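Local atomic coordinates of intracellular sulfur oxidation protein dsrF (Allochromatium vinosum, PDB entry 2HY5), a protein that is of uncertain function but could take part in the oxidation of intracellular sulfur, as a partner of DsrE and DsrH in the DsrEFH complex. Residues B[24-29]-B[66-71]. Residues are numbered along the deposited sequence; the frame is centred on the assembly and turned at random.
Sequences EALEVV and SPTYRT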
loop_
_atom_site.group_PDB
_atom_site.type_symbol
_atom_site.label_atom_id
_atom_site.label_comp_id
_atom_site.label_asym_id
_atom_site.label_seq_id
_atom_site.Cartn_x
_atom_site.Cartn_y
_atom_site.Cartn_z
ATOM N N GLU B 24 7.250 11.937 -4.644
ATOM C CA GLU B 24 8.608 11.421 -4.706
ATOM C C GLU B 24 8.989 10.965 -6.110
ATOM O O GLU B 24 10.167 10.940 -6.454
ATOM C CB GLU B 24 8.820 10.321 -3.652
ATOM C CG GLU B 24 8.817 10.897 -2.230
ATOM C CD GLU B 24 9.241 9.914 -1.155
ATOM O OE1 GLU B 24 8.811 8.742 -1.203
ATOM O OE2 GLU B 24 9.998 10.324 -0.248
ATOM N N ALA B 25 7.995 10.638 -6.932
ATOM C CA ALA B 25 8.270 10.246 -8.312
ATOM C C ALA B 25 8.716 11.511 -9.048
ATOM O O ALA B 25 9.675 11.491 -9.819
ATOM C CB ALA B 25 7.021 9.679 -8.968
ATOM N N LEU B 26 8.008 12.612 -8.804
ATOM C CA LEU B 26 8.327 13.890 -9.432
ATOM C C LEU B 26 9.758 14.295 -9.077
ATOM O O LEU B 26 10.473 14.875 -9.894
ATOM C CB LEU B 26 7.331 14.960 -8.968
ATOM C CG LEU B 26 7.412 16.353 -9.597
ATOM C CD1 LEU B 26 7.369 16.249 -11.113
ATOM C CD2 LEU B 26 6.247 17.201 -9.086
ATOM N N GLU B 27 10.173 13.975 -7.855
ATOM C CA GLU B 27 11.526 14.289 -7.397
ATOM C C GLU B 27 12.582 13.614 -8.277
ATOM O O GLU B 27 13.628 14.202 -8.565
ATOM C CB GLU B 27 11.712 13.835 -5.944
ATOM C CG GLU B 27 11.043 14.717 -4.909
ATOM C CD GLU B 27 11.857 15.954 -4.581
ATOM O OE1 GLU B 27 12.174 16.154 -3.388
ATOM O OE2 GLU B 27 12.179 16.727 -5.513
ATOM N N VAL B 28 12.304 12.387 -8.711
ATOM C CA VAL B 28 13.241 11.647 -9.554
ATOM C C VAL B 28 13.370 12.294 -10.932
ATOM O O VAL B 28 14.466 12.375 -11.490
ATOM C CB VAL B 28 12.800 10.175 -9.741
ATOM C CG1 VAL B 28 13.837 9.428 -10.580
ATOM C CG2 VAL B 28 12.652 9.494 -8.384
ATOM N N VAL B 29 12.251 12.755 -11.480
ATOM C CA VAL B 29 12.277 13.392 -12.790
ATOM C C VAL B 29 13.168 14.627 -12.762
ATOM O O VAL B 29 13.961 14.842 -13.677
ATOM C CB VAL B 29 10.860 13.804 -13.249
ATOM C CG1 VAL B 29 10.934 14.553 -14.574
ATOM C CG2 VAL B 29 9.987 12.574 -13.384
ATOM N N SER B 66 1.705 20.679 -6.549
ATOM C CA SER B 66 1.288 20.751 -7.946
ATOM C C SER B 66 2.081 21.740 -8.807
ATOM O O SER B 66 2.362 21.458 -9.970
ATOM C CB SER B 66 -0.206 21.080 -8.040
ATOM O OG SER B 66 -0.484 22.382 -7.559
ATOM N N PRO B 67 2.454 22.910 -8.255
ATOM C CA PRO B 67 3.212 23.878 -9.060
ATOM C C PRO B 67 4.473 23.294 -9.702
ATOM O O PRO B 67 4.887 23.714 -10.784
ATOM C CB PRO B 67 3.532 24.980 -8.054
ATOM C CG PRO B 67 2.333 24.956 -7.159
ATOM C CD PRO B 67 2.132 23.475 -6.933
ATOM N N THR B 68 5.076 22.318 -9.034
ATOM C CA THR B 68 6.287 21.699 -9.553
ATOM C C THR B 68 6.084 21.076 -10.933
ATOM O O THR B 68 6.975 21.142 -11.782
ATOM C CB THR B 68 6.811 20.636 -8.582
ATOM O OG1 THR B 68 7.092 21.253 -7.320
ATOM C CG2 THR B 68 8.090 20.004 -9.122
ATOM N N TYR B 69 4.921 20.476 -11.173
ATOM C CA TYR B 69 4.673 19.880 -12.487
ATOM C C TYR B 69 4.791 20.927 -13.587
ATOM O O TYR B 69 5.253 20.632 -14.685
ATOM C CB TYR B 69 3.274 19.263 -12.579
ATOM C CG TYR B 69 3.062 18.033 -11.726
ATOM C CD1 TYR B 69 2.475 18.129 -10.471
ATOM C CD2 TYR B 69 3.456 16.776 -12.174
ATOM C CE1 TYR B 69 2.280 16.999 -9.676
ATOM C CE2 TYR B 69 3.272 15.639 -11.392
ATOM C CZ TYR B 69 2.682 15.759 -10.142
ATOM O OH TYR B 69 2.509 14.643 -9.360
ATOM N N ARG B 70 4.365 22.152 -13.296
ATOM C CA ARG B 70 4.418 23.205 -14.305
ATOM C C ARG B 70 5.828 23.696 -14.613
ATOM O O ARG B 70 6.027 24.472 -15.550
ATOM C CB ARG B 70 3.522 24.378 -13.891
ATOM C CG ARG B 70 2.039 24.011 -13.870
ATOM C CD ARG B 70 1.149 25.244 -13.844
ATOM N NE ARG B 70 1.209 25.955 -12.570
ATOM C CZ ARG B 70 0.693 25.498 -11.434
ATOM N NH1 ARG B 70 0.078 24.324 -11.407
ATOM N NH2 ARG B 70 0.786 26.219 -10.326
ATOM N N THR B 71 6.807 23.229 -13.843
ATOM C CA THR B 71 8.197 23.630 -14.054
ATOM C C THR B 71 8.986 22.581 -14.836
ATOM O O THR B 71 10.136 22.813 -15.200
ATOM C CB THR B 71 8.928 23.852 -12.715
ATOM O OG1 THR B 71 9.148 22.589 -12.070
ATOM C CG2 THR B 71 8.114 24.749 -11.805
#
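Leu-26, in the middle of helix 21-32, faces Tyr-69 in a short helically wound loop, and the two backbones come nearest there, 7.7 Å between their CA atoms. That spacing leaves room for one layer of side chains. Leu-26 is the residue of 24-29 that fills it, with Trp-23 and Leu-30 of the same helix also on Thr-68 and Ala-22 on Tyr-69. Its chi1 of -175° sets CG opposite the backbone N and carries the branched end out toward the loop. There Leu-26 CD2 lies almost exactly over the middle of the phenol ring of Tyr-69, 3.9 Å from the centroid and only 5° off the ring normal, a CH-pi contact. A leucine suits this place because its forked end can rest one methyl over the ring centre while the other, Leu-26 CD1, overhangs the CD2-CE2 rim, 4.1 Å from Tyr-69 CD2. Thr-68 closes in on the same branch: its CG2 is 3.4 Å from Leu-26 CD2, a close fit for two methyl carbons. This threonine turns its methyl to the leucine and leaves OG1 to a weak hydrogen bond with the carbonyl of Phe-65.

The contact joins helix 21-32, which follows the first strand of the parallel five-stranded sheet in this alpha/beta fold of the DsrE/DsrF-like family, to the long connection between strands 38-43 and 79-83. Glu-24 forms a salt bridge with Arg-85 of the neighbouring DsrE chain. Tyrosine serves the loop doubly, since its ring receives Leu-26 and its hydroxyl hydrogen-bonds Gln-50 OE1. Behind it the loop is tied by Thr-71, whose OG1 donates to Thr-68 O at 2.6 Å, approaching at 135° to the C=O bond along a lone-pair direction, while Thr-71 N donates to the same oxygen at 2.9 Å.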